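Long-range contacts in putative Nitroreductase (Anabaena variabilis ATCC 29413, PDB 3EO7), which binds flavin mononucleotide and probably works as an FMN-dependent oxidoreductase of the nitroreductase family: residues A[6-12]-A[258-262]; A[204-210]-A[234-240]; A[354-359]-A[399-404]; A[409-414]-A[492-496]. All coordinates share one frame; numbering follows the deposited sequence.

Contact 1: A[6-12]-A[258-262]. With ACT (acetate ion), chain H.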
# COMPACT_ATOMS: atom_id res chain seq x y z
N HIS A 6 -18.14 20.25 -13.34
CA HIS A 6 -18.56 19.91 -11.95
C HIS A 6 -17.67 18.80 -11.40
O HIS A 6 -17.34 17.86 -12.12
CB HIS A 6 -20.03 19.46 -11.89
CG HIS A 6 -20.58 19.34 -10.50
ND1 HIS A 6 -20.26 18.30 -9.65
CD2 HIS A 6 -21.45 20.12 -9.81
CE1 HIS A 6 -20.89 18.46 -8.50
NE2 HIS A 6 -21.62 19.55 -8.57
N GLN A 7 -17.31 18.92 -10.13
CA GLN A 7 -16.46 17.94 -9.47
C GLN A 7 -17.20 16.59 -9.41
O GLN A 7 -18.42 16.55 -9.33
CB GLN A 7 -16.14 18.36 -8.04
CG GLN A 7 -15.16 19.51 -7.89
CD GLN A 7 -14.50 19.55 -6.51
OE1 GLN A 7 -15.09 19.12 -5.50
NE2 GLN A 7 -13.26 20.05 -6.46
N SER A 8 -16.44 15.50 -9.45
CA SER A 8 -17.04 14.19 -9.25
C SER A 8 -16.85 13.85 -7.77
O SER A 8 -16.13 14.55 -7.03
CB SER A 8 -16.41 13.13 -10.16
OG SER A 8 -15.08 12.91 -9.77
N ILE A 9 -17.46 12.75 -7.34
CA ILE A 9 -17.48 12.39 -5.93
C ILE A 9 -16.08 12.16 -5.36
O ILE A 9 -15.84 12.51 -4.21
CB ILE A 9 -18.47 11.20 -5.64
CG1 ILE A 9 -18.63 10.96 -4.12
CG2 ILE A 9 -18.02 9.95 -6.39
CD1 ILE A 9 -19.23 12.12 -3.31
N ALA A 10 -15.13 11.62 -6.13
CA ALA A 10 -13.75 11.45 -5.61
C ALA A 10 -13.08 12.81 -5.30
O ALA A 10 -12.36 12.94 -4.30
CB ALA A 10 -12.92 10.64 -6.57
N GLN A 11 -13.30 13.80 -6.17
CA GLN A 11 -12.78 15.16 -5.91
C GLN A 11 -13.42 15.77 -4.66
O GLN A 11 -12.72 16.37 -3.83
CB GLN A 11 -12.99 16.05 -7.12
CG GLN A 11 -12.18 15.63 -8.33
CD GLN A 11 -12.57 16.41 -9.54
OE1 GLN A 11 -13.66 16.25 -10.10
NE2 GLN A 11 -11.67 17.27 -9.97
N HIS A 12 -14.72 15.57 -4.50
CA HIS A 12 -15.45 16.09 -3.33
C HIS A 12 -14.94 15.42 -2.05
O HIS A 12 -14.67 16.10 -1.05
CB HIS A 12 -16.95 15.84 -3.54
CG HIS A 12 -17.83 16.33 -2.42
ND1 HIS A 12 -18.00 17.68 -2.16
CD2 HIS A 12 -18.64 15.67 -1.56
CE1 HIS A 12 -18.84 17.82 -1.15
NE2 HIS A 12 -19.26 16.62 -0.78
N THR A 258 -18.07 7.87 -13.33
CA THR A 258 -17.70 9.17 -12.78
C THR A 258 -19.03 9.79 -12.34
O THR A 258 -19.94 9.99 -13.15
CB THR A 258 -16.97 10.03 -13.81
OG1 THR A 258 -15.78 9.35 -14.22
CG2 THR A 258 -16.66 11.42 -13.24
N GLU A 259 -19.16 10.06 -11.06
CA GLU A 259 -20.39 10.58 -10.50
C GLU A 259 -20.31 12.06 -10.17
O GLU A 259 -19.65 12.45 -9.24
CB GLU A 259 -20.75 9.79 -9.22
CG GLU A 259 -22.06 10.28 -8.59
CD GLU A 259 -22.23 9.82 -7.14
OE1 GLU A 259 -21.45 8.98 -6.69
OE2 GLU A 259 -23.13 10.32 -6.46
N THR A 260 -21.03 12.89 -10.92
CA THR A 260 -21.03 14.31 -10.67
C THR A 260 -22.34 14.77 -10.01
O THR A 260 -22.40 15.88 -9.50
CB THR A 260 -20.77 15.08 -11.99
OG1 THR A 260 -21.73 14.70 -12.95
CG2 THR A 260 -19.38 14.75 -12.56
N ASN A 261 -23.37 13.93 -9.95
CA ASN A 261 -24.67 14.34 -9.38
C ASN A 261 -24.90 13.86 -7.94
O ASN A 261 -26.00 13.47 -7.56
CB ASN A 261 -25.83 13.87 -10.28
CG ASN A 261 -27.17 14.54 -9.93
OD1 ASN A 261 -27.21 15.60 -9.31
ND2 ASN A 261 -28.27 13.92 -10.36
N TYR A 262 -23.87 13.97 -7.11
CA TYR A 262 -23.95 13.48 -5.74
C TYR A 262 -24.78 14.44 -4.87
O TYR A 262 -24.78 15.65 -5.10
CB TYR A 262 -22.56 13.25 -5.13
CG TYR A 262 -21.63 14.42 -5.26
CD1 TYR A 262 -21.59 15.42 -4.30
CD2 TYR A 262 -20.78 14.54 -6.35
CE1 TYR A 262 -20.74 16.49 -4.43
CE2 TYR A 262 -19.92 15.61 -6.48
CZ TYR A 262 -19.91 16.59 -5.52
OH TYR A 262 -19.07 17.68 -5.63
C ACT H . -15.23 6.65 -16.67
O ACT H . -15.85 6.98 -15.61
OXT ACT H . -13.98 6.79 -16.71
CH3 ACT H . -15.91 6.09 -17.88
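Tyr-262 leans over the first turn of helix 9-16 and meets Ile-9 and both histidines of the 6-12 segment. Its CG lies between the backbone N and the carbonyl carbon (chi1 51°), which turns the phenol back over the helix start. Ile-9 CD1 sits over one face of the phenol as a CH-pi contact, 4.3 Å from the Tyr-262 ring centroid. The His-12 imidazole makes an offset stack with the same phenol, the planes inclined by 28°; Tyr-262 CE1 stands over the centre of the imidazole, 3.5 Å from His-12 CG. His-6 completes the aromatic cluster obliquely, its CE1 3.5 Å from Tyr-262 OH. His-6 ND1 donates to Gln-7 O at 2.6 Å, in the carbonyl plane and on a lone pair, a bond that fixes the turn of the imidazole. Between the backbones, Ile-9 N donates to Glu-259 O (2.9 Å), rather bent at the hydrogen (132°), and Ser-8 CA brings a CH to the same oxygen. Ile-9 CG2 packs alongside the Glu-259 chain, whose OE2 is bonded to Tyr-273 OH. Ser-8 CB touches Thr-258 CG2 at 3.5 Å, while Ser-8 OG turns to Asp-450, which also takes Ala-10 N and Glu-259 N. At the outer end Thr-258 OG1 donates to an acetate, probably from the crystallisation liquor. Aromatic and aliphatic packing thus carries most of this join between the modelled N-terminus and the loop 258-262; one bent hydrogen bond joins the two backbones directly, and Asp-450 ties both segments together from outside.

Contact 2: A[204-210]-A[234-240]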
# COMPACT_ATOMS: atom_id res chain seq x y z
N ASP A 204 8.82 -17.87 -4.31
CA ASP A 204 8.62 -18.28 -5.70
C ASP A 204 7.18 -18.21 -6.20
O ASP A 204 6.71 -19.08 -6.93
CB ASP A 204 9.23 -19.66 -5.96
CG ASP A 204 10.71 -19.67 -5.76
OD1 ASP A 204 11.40 -18.82 -6.34
OD2 ASP A 204 11.16 -20.54 -5.02
N TYR A 205 6.49 -17.17 -5.74
CA TYR A 205 5.13 -16.85 -6.17
C TYR A 205 5.17 -15.47 -6.82
O TYR A 205 6.11 -14.69 -6.61
CB TYR A 205 4.16 -16.79 -4.99
CG TYR A 205 3.51 -18.11 -4.67
CD1 TYR A 205 2.42 -18.53 -5.42
CD2 TYR A 205 3.97 -18.94 -3.68
CE1 TYR A 205 1.80 -19.72 -5.19
CE2 TYR A 205 3.33 -20.16 -3.42
CZ TYR A 205 2.24 -20.52 -4.19
OH TYR A 205 1.56 -21.71 -4.01
N ARG A 206 4.17 -15.22 -7.66
CA ARG A 206 3.94 -13.88 -8.23
C ARG A 206 2.45 -13.57 -8.08
O ARG A 206 1.59 -14.31 -8.59
CB ARG A 206 4.33 -13.75 -9.69
CG ARG A 206 4.15 -12.28 -10.16
CD ARG A 206 4.29 -12.13 -11.63
NE ARG A 206 4.45 -10.72 -11.98
CZ ARG A 206 3.47 -9.85 -12.17
NH1 ARG A 206 2.19 -10.19 -12.05
NH2 ARG A 206 3.79 -8.61 -12.48
N PRO A 207 2.13 -12.48 -7.39
CA PRO A 207 0.72 -12.09 -7.31
C PRO A 207 0.36 -11.32 -8.59
O PRO A 207 1.21 -10.65 -9.16
CB PRO A 207 0.69 -11.14 -6.10
CG PRO A 207 2.07 -10.60 -5.98
CD PRO A 207 3.02 -11.55 -6.67
N HIS A 208 -0.87 -11.49 -9.03
CA HIS A 208 -1.44 -10.77 -10.14
C HIS A 208 -2.52 -9.89 -9.57
O HIS A 208 -3.52 -10.37 -9.02
CB HIS A 208 -1.98 -11.73 -11.16
CG HIS A 208 -0.90 -12.43 -11.92
ND1 HIS A 208 -0.55 -12.07 -13.21
CD2 HIS A 208 -0.05 -13.42 -11.55
CE1 HIS A 208 0.47 -12.82 -13.60
NE2 HIS A 208 0.79 -13.66 -12.61
N LEU A 209 -2.27 -8.59 -9.64
CA LEU A 209 -3.14 -7.62 -9.01
C LEU A 209 -4.39 -7.38 -9.84
O LEU A 209 -4.30 -7.12 -11.06
CB LEU A 209 -2.39 -6.31 -8.87
CG LEU A 209 -3.09 -5.19 -8.12
CD1 LEU A 209 -3.42 -5.62 -6.67
CD2 LEU A 209 -2.13 -3.90 -8.15
N ILE A 210 -5.54 -7.52 -9.19
CA ILE A 210 -6.85 -7.30 -9.80
C ILE A 210 -7.63 -6.26 -8.98
O ILE A 210 -8.20 -6.55 -7.93
CB ILE A 210 -7.70 -8.61 -9.95
CG1 ILE A 210 -6.93 -9.70 -10.71
CG2 ILE A 210 -9.06 -8.31 -10.63
CD1 ILE A 210 -7.70 -11.03 -10.87
N VAL A 234 -7.96 -8.09 -5.29
CA VAL A 234 -8.00 -9.53 -5.55
C VAL A 234 -6.64 -9.87 -6.18
O VAL A 234 -6.22 -9.22 -7.13
CB VAL A 234 -9.19 -9.95 -6.43
CG1 VAL A 234 -9.10 -11.45 -6.79
CG2 VAL A 234 -10.55 -9.63 -5.70
N LEU A 235 -5.98 -10.88 -5.64
CA LEU A 235 -4.64 -11.25 -6.10
C LEU A 235 -4.43 -12.76 -6.26
O LEU A 235 -4.01 -13.43 -5.33
CB LEU A 235 -3.54 -10.67 -5.16
CG LEU A 235 -3.54 -9.17 -4.86
CD1 LEU A 235 -4.23 -8.86 -3.56
CD2 LEU A 235 -2.10 -8.65 -4.81
N PRO A 236 -4.73 -13.28 -7.44
CA PRO A 236 -4.31 -14.65 -7.69
C PRO A 236 -2.82 -14.80 -7.45
O PRO A 236 -2.03 -13.89 -7.79
CB PRO A 236 -4.62 -14.88 -9.18
CG PRO A 236 -5.61 -13.88 -9.52
CD PRO A 236 -5.44 -12.71 -8.60
N LEU A 237 -2.44 -15.92 -6.85
CA LEU A 237 -1.06 -16.22 -6.55
C LEU A 237 -0.53 -17.28 -7.51
O LEU A 237 -0.92 -18.45 -7.42
CB LEU A 237 -0.92 -16.72 -5.11
CG LEU A 237 -1.28 -15.71 -4.03
CD1 LEU A 237 -1.06 -16.38 -2.65
CD2 LEU A 237 -0.49 -14.41 -4.15
N ALA A 238 0.35 -16.86 -8.42
CA ALA A 238 0.94 -17.76 -9.42
C ALA A 238 2.19 -18.41 -8.88
O ALA A 238 3.12 -17.69 -8.48
CB ALA A 238 1.29 -16.97 -10.68
N ASP A 239 2.22 -19.74 -8.93
CA ASP A 239 3.34 -20.52 -8.45
C ASP A 239 4.40 -20.58 -9.55
O ASP A 239 4.25 -21.29 -10.54
CB ASP A 239 2.86 -21.91 -8.12
CG ASP A 239 3.94 -22.78 -7.53
OD1 ASP A 239 5.13 -22.41 -7.59
OD2 ASP A 239 3.59 -23.88 -7.04
N LEU A 240 5.46 -19.81 -9.38
CA LEU A 240 6.50 -19.73 -10.38
C LEU A 240 7.30 -21.03 -10.55
O LEU A 240 8.06 -21.19 -11.52
CB LEU A 240 7.42 -18.53 -10.11
CG LEU A 240 6.76 -17.15 -10.13
CD1 LEU A 240 7.81 -16.11 -9.80
CD2 LEU A 240 6.04 -16.82 -11.47
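Tyr-205 lays its ring across the neighbouring strand, CD1 3.8 Å from Leu-237 CB and CE1 3.8 Å from Asp-239 CB, with Leu-237 O near the ring plane at the edge. On the same face of the sheet Pro-207 CB meets Leu-237 CD2 and Leu-235 CD2, each at 4.0 Å, and Leu-209 runs side by side with Leu-235. Arg-206 and Ala-238 occupy the other face. The arginine stays extended, CG opposite the backbone N (chi1 -176°), and carries its guanidinium to the His-208 imidazole, where NH1 stands over the ring centre; the edge of that imidazole receives Ala-238 CB. The Ile-210 side chain crosses the Pro-236 ring at about a right angle, Ile-210 CD1 3.6 Å from Pro-236 CD. Arg-206 and Ala-238 form an antiparallel hydrogen-bonded pair, Arg-206 N to Ala-238 O and Ala-238 N to Arg-206 O both 2.8 Å. His-208 N donates to Pro-236 O. Strand 205-207 is an outermost strand of its seven-stranded antiparallel sheet within the chain, entered from helix 181-202 through a Schellman motif with Asp-204 at C-prime. Helix 181-202 covers Pro-207 and Leu-235, strand 162-169 pairs with the far edge of 234-239, and Arg-206 forms salt bridges to Asp-369 and Asp-373.

Contact 3: A[354-359]-A[399-404]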
# COMPACT_ATOMS: atom_id res chain seq x y z
N LEU A 354 15.64 5.16 -3.98
CA LEU A 354 14.86 5.40 -5.19
C LEU A 354 15.00 4.24 -6.17
O LEU A 354 14.05 3.90 -6.88
CB LEU A 354 15.29 6.72 -5.84
CG LEU A 354 15.02 7.99 -5.04
CD1 LEU A 354 15.59 9.26 -5.78
CD2 LEU A 354 13.52 8.10 -4.74
N ASP A 355 16.18 3.67 -6.24
CA ASP A 355 16.44 2.57 -7.16
C ASP A 355 15.58 1.35 -6.82
O ASP A 355 14.94 0.77 -7.69
CB ASP A 355 17.92 2.18 -7.12
CG ASP A 355 18.28 1.15 -8.17
OD1 ASP A 355 18.22 1.49 -9.37
OD2 ASP A 355 18.64 0.01 -7.78
N PHE A 356 15.54 0.99 -5.54
CA PHE A 356 14.77 -0.18 -5.12
C PHE A 356 13.27 0.07 -5.30
O PHE A 356 12.52 -0.82 -5.65
CB PHE A 356 15.09 -0.58 -3.70
CG PHE A 356 14.24 -1.74 -3.23
CD1 PHE A 356 14.46 -3.00 -3.77
CD2 PHE A 356 13.25 -1.58 -2.30
CE1 PHE A 356 13.68 -4.09 -3.38
CE2 PHE A 356 12.48 -2.69 -1.88
CZ PHE A 356 12.69 -3.94 -2.44
N THR A 357 12.85 1.32 -5.06
CA THR A 357 11.43 1.64 -5.08
C THR A 357 10.90 1.76 -6.51
O THR A 357 9.85 1.20 -6.82
CB THR A 357 11.19 2.94 -4.32
OG1 THR A 357 11.66 2.78 -2.97
CG2 THR A 357 9.68 3.35 -4.35
N TYR A 358 11.63 2.49 -7.35
CA TYR A 358 11.21 2.80 -8.72
C TYR A 358 11.86 2.07 -9.88
O TYR A 358 11.39 2.24 -11.02
CB TYR A 358 11.38 4.31 -8.96
CG TYR A 358 10.52 5.18 -8.06
CD1 TYR A 358 9.25 5.54 -8.44
CD2 TYR A 358 11.00 5.65 -6.85
CE1 TYR A 358 8.46 6.36 -7.63
CE2 TYR A 358 10.21 6.47 -6.03
CZ TYR A 358 8.94 6.82 -6.44
OH TYR A 358 8.15 7.64 -5.67
N GLN A 359 12.93 1.33 -9.62
CA GLN A 359 13.72 0.63 -10.66
C GLN A 359 13.83 -0.86 -10.35
O GLN A 359 14.93 -1.43 -10.22
CB GLN A 359 15.11 1.28 -10.77
CG GLN A 359 15.11 2.82 -10.82
CD GLN A 359 14.45 3.45 -12.05
OE1 GLN A 359 14.49 2.90 -13.17
NE2 GLN A 359 13.88 4.66 -11.86
N TYR A 399 11.17 14.13 -9.13
CA TYR A 399 11.89 12.92 -9.45
C TYR A 399 11.25 12.32 -10.71
O TYR A 399 10.03 12.08 -10.76
CB TYR A 399 11.86 11.92 -8.30
CG TYR A 399 12.46 10.56 -8.68
CD1 TYR A 399 13.78 10.45 -9.13
CD2 TYR A 399 11.70 9.38 -8.57
CE1 TYR A 399 14.33 9.21 -9.49
CE2 TYR A 399 12.24 8.16 -8.92
CZ TYR A 399 13.55 8.07 -9.39
OH TYR A 399 14.08 6.84 -9.73
N ALA A 400 12.08 12.17 -11.74
CA ALA A 400 11.72 11.64 -13.06
C ALA A 400 12.24 10.18 -13.11
O ALA A 400 13.40 9.94 -13.39
CB ALA A 400 12.40 12.49 -14.18
N PRO A 401 11.38 9.22 -12.78
CA PRO A 401 11.91 7.84 -12.71
C PRO A 401 12.31 7.21 -14.03
O PRO A 401 13.18 6.34 -14.04
CB PRO A 401 10.78 7.07 -12.04
CG PRO A 401 9.56 7.86 -12.32
CD PRO A 401 9.99 9.31 -12.33
N LYS A 402 11.69 7.60 -15.13
CA LYS A 402 12.07 7.03 -16.42
C LYS A 402 13.45 7.54 -16.82
O LYS A 402 14.33 6.78 -17.20
CB LYS A 402 11.01 7.27 -17.48
CG LYS A 402 9.67 6.67 -17.19
CD LYS A 402 8.70 7.05 -18.31
CE LYS A 402 7.40 6.26 -18.20
NZ LYS A 402 6.72 6.46 -16.92
N ALA A 403 13.67 8.84 -16.69
CA ALA A 403 14.95 9.42 -16.98
C ALA A 403 16.02 9.19 -15.90
O ALA A 403 17.22 9.41 -16.15
CB ALA A 403 14.78 10.97 -17.16
N GLN A 404 15.57 8.81 -14.71
CA GLN A 404 16.41 8.70 -13.53
C GLN A 404 17.12 10.02 -13.25
O GLN A 404 18.36 10.11 -13.25
CB GLN A 404 17.35 7.51 -13.57
CG GLN A 404 16.63 6.18 -13.74
CD GLN A 404 17.49 5.01 -13.28
OE1 GLN A 404 17.76 4.86 -12.09
NE2 GLN A 404 17.91 4.16 -14.23
O HOH W 1 19.51 3.23 -10.96
O HOH W 2 14.29 4.03 -15.56
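Tyr-399 and Tyr-358 supply the aromatic part of the contact, an edge-to-face (T-shaped) pair in which Tyr-399 CE2 points at the face of Tyr-358, 3.5 Å from its CD2, with the planes at 65°. Leu-354 CD1 lies over a face of the Tyr-399 ring as a CH-pi contact, 4.2 Å from the ring centroid; Pro-401 N lies over the opposite face. Pro-401 CB packs loosely on Tyr-358 CB.

The hydrogen bonds start from one amide. Gln-359, bent at chi2 (-65°), directs NE2 to Pro-401 O (2.8 Å, nearly straight) and to Tyr-399 OH (3.1 Å), both close to the amide plane. Two acceptors for one NH2 group fix the flip of the amide. Gln-404 stacks its own amide on that of Gln-359, the planes only 8° apart and the two CD atoms 3.6 Å from each other.

Water extends the polar side: one molecule bridges Asp-355 OD1 and Gln-404 OE1, another Gln-359 OE1 and Pro-401 O. Asp-355 OD1 also takes a hydrogen bond from Asn-362 ND2.

The C-terminal end of helix 347-358 thereby rests on the turn joining strands 395-400 and 405-411, while strand 381-390 touches Leu-354 and Tyr-399, and helix 452-473 packs against Thr-357.

Contact 4: A[409-414]-A[492-496]. With ACT (acetate ion), chain P.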
# COMPACT_ATOMS: atom_id res chain seq x y z
N ILE A 409 13.39 22.28 -8.58
CA ILE A 409 12.32 23.25 -8.83
C ILE A 409 12.29 24.37 -7.79
O ILE A 409 11.69 25.39 -8.05
CB ILE A 409 10.97 22.59 -9.07
CG1 ILE A 409 10.44 21.89 -7.83
CG2 ILE A 409 11.05 21.67 -10.34
CD1 ILE A 409 9.00 21.28 -8.06
N ARG A 410 12.91 24.17 -6.63
CA ARG A 410 13.06 25.22 -5.64
C ARG A 410 14.38 24.99 -4.88
O ARG A 410 14.78 23.84 -4.65
CB ARG A 410 11.93 25.29 -4.63
CG ARG A 410 10.56 25.66 -5.14
CD ARG A 410 10.43 27.07 -5.68
NE ARG A 410 9.03 27.36 -6.05
CZ ARG A 410 8.47 26.98 -7.20
NH1 ARG A 410 9.15 26.32 -8.14
NH2 ARG A 410 7.20 27.28 -7.43
N PHE A 411 14.98 26.11 -4.46
CA PHE A 411 16.20 26.14 -3.70
C PHE A 411 15.89 26.85 -2.39
O PHE A 411 15.70 28.07 -2.36
CB PHE A 411 17.31 26.84 -4.47
CG PHE A 411 18.56 27.05 -3.69
CD1 PHE A 411 19.28 25.94 -3.24
CD2 PHE A 411 19.02 28.32 -3.36
CE1 PHE A 411 20.41 26.11 -2.51
CE2 PHE A 411 20.17 28.48 -2.63
CZ PHE A 411 20.87 27.39 -2.22
N LYS A 412 15.86 26.08 -1.31
CA LYS A 412 15.49 26.58 0.01
C LYS A 412 15.63 25.48 1.06
O LYS A 412 15.51 24.31 0.75
CB LYS A 412 14.00 26.97 0.02
CG LYS A 412 13.61 27.81 1.25
CD LYS A 412 12.15 28.10 1.32
CE LYS A 412 11.89 29.09 2.48
NZ LYS A 412 10.50 29.47 2.58
N ASN A 413 15.88 25.89 2.31
CA ASN A 413 15.85 24.98 3.46
C ASN A 413 14.38 24.94 3.91
O ASN A 413 13.85 25.95 4.39
CB ASN A 413 16.74 25.52 4.58
CG ASN A 413 16.71 24.65 5.82
OD1 ASN A 413 15.67 24.16 6.20
ND2 ASN A 413 17.85 24.48 6.47
N PHE A 414 13.74 23.79 3.76
CA PHE A 414 12.32 23.63 4.02
C PHE A 414 11.95 23.00 5.39
O PHE A 414 10.78 22.65 5.60
CB PHE A 414 11.68 22.78 2.91
CG PHE A 414 11.49 23.52 1.61
CD1 PHE A 414 10.62 24.60 1.53
CD2 PHE A 414 12.11 23.09 0.45
CE1 PHE A 414 10.39 25.25 0.34
CE2 PHE A 414 11.90 23.74 -0.75
CZ PHE A 414 11.05 24.81 -0.82
N VAL A 492 4.29 25.91 -0.88
CA VAL A 492 5.64 25.90 -0.28
C VAL A 492 6.70 25.27 -1.19
O VAL A 492 7.75 25.83 -1.48
CB VAL A 492 5.58 25.12 1.06
CG1 VAL A 492 6.99 24.85 1.60
CG2 VAL A 492 4.72 25.85 2.08
N LEU A 493 6.42 24.08 -1.68
CA LEU A 493 7.39 23.27 -2.39
C LEU A 493 7.48 23.49 -3.90
O LEU A 493 8.39 23.01 -4.54
CB LEU A 493 7.12 21.79 -2.05
CG LEU A 493 7.32 21.41 -0.57
CD1 LEU A 493 7.09 19.90 -0.39
CD2 LEU A 493 8.75 21.78 -0.01
N GLY A 494 6.53 24.20 -4.47
CA GLY A 494 6.52 24.42 -5.92
C GLY A 494 5.92 23.27 -6.72
O GLY A 494 6.13 23.12 -7.94
N ILE A 495 5.19 22.42 -6.05
CA ILE A 495 4.54 21.33 -6.75
C ILE A 495 3.41 21.91 -7.59
O ILE A 495 2.61 22.72 -7.07
CB ILE A 495 3.99 20.27 -5.75
CG1 ILE A 495 5.13 19.68 -4.90
CG2 ILE A 495 3.23 19.18 -6.51
CD1 ILE A 495 4.66 18.60 -3.88
N PRO A 496 3.35 21.58 -8.89
CA PRO A 496 2.31 22.09 -9.78
C PRO A 496 0.92 21.99 -9.14
O PRO A 496 0.57 20.97 -8.52
CB PRO A 496 2.45 21.23 -11.03
CG PRO A 496 3.94 20.88 -11.06
CD PRO A 496 4.31 20.72 -9.61
C ACT P . 5.80 25.50 -10.37
O ACT P . 6.88 24.81 -10.28
OXT ACT P . 5.79 26.69 -9.91
CH3 ACT P . 4.53 24.99 -10.97
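Phe-414 turns its ring toward Leu-493 with CG beside the backbone N (chi1 -75°), and Arg-410 folds back about its CB-CG bond (chi2 -66°) to bring its guanidinium over Gly-494. Leu-493 CD2 drops almost straight onto the Phe-414 ring, 3.5 Å from the centroid and 6° off the normal, a CH-pi contact with the methyl over the ring centre. Lys-412 CB lies over the opposite face, and Val-492 CG1 meets the Phe-414 ring at CD1, 3.6 Å away. Gly-494 CA lies over one face of the Arg-410 guanidinium, 3.3 Å from NH2. Gly-494 has positive phi where the chain leaves helix 486-493, and its bare CA lets the guanidinium lie flat on the backbone. Strand 405-411 carries a classic beta bulge here, Ile-409 and Arg-410 both facing Cys-396 of strand 395-400, so that two successive side chains are directed at the end of the helix. Ile-409 CD1 touches Gly-494 O at 3.4 Å. Arg-410 NH1 donates to Ile-409 O (2.7 Å) from above the carbonyl plane, which holds the folded chain against its own backbone. At the edge of the guanidinium, Arg-410 NH2 gives acetate OXT a nearly straight bond of 2.9 Å; the bond from Arg-410 NH1 to the other acetate oxygen is weak. Behind Leu-493 lie Ala-385 of strand 381-390 and Cys-396, and Phe-383 receives Ile-409, Ile-495 and Pro-496.

Contacts 3 and 4 belong together: their centres are 20 Å apart, their nearest atoms about 8 Å, and strands 395-400 and 405-411, neighbours in one mixed sheet, link them. Both fall in the second nitroreductase-like region of the chain, and contact 2 in the first, 24 Å from contact 3 between centres. Contacts 2 and 4 lie on opposite sides of the chain's centre, about 40 Å apart between centres. Contact 1 stands off, its centre 31 to 34 Å from the centres of the other three, and the chain between its two segments includes all of contact 2. None lies at the FMN site, whose residues, such as Ser-102, Arg-334 and Gln-425, come from both regions.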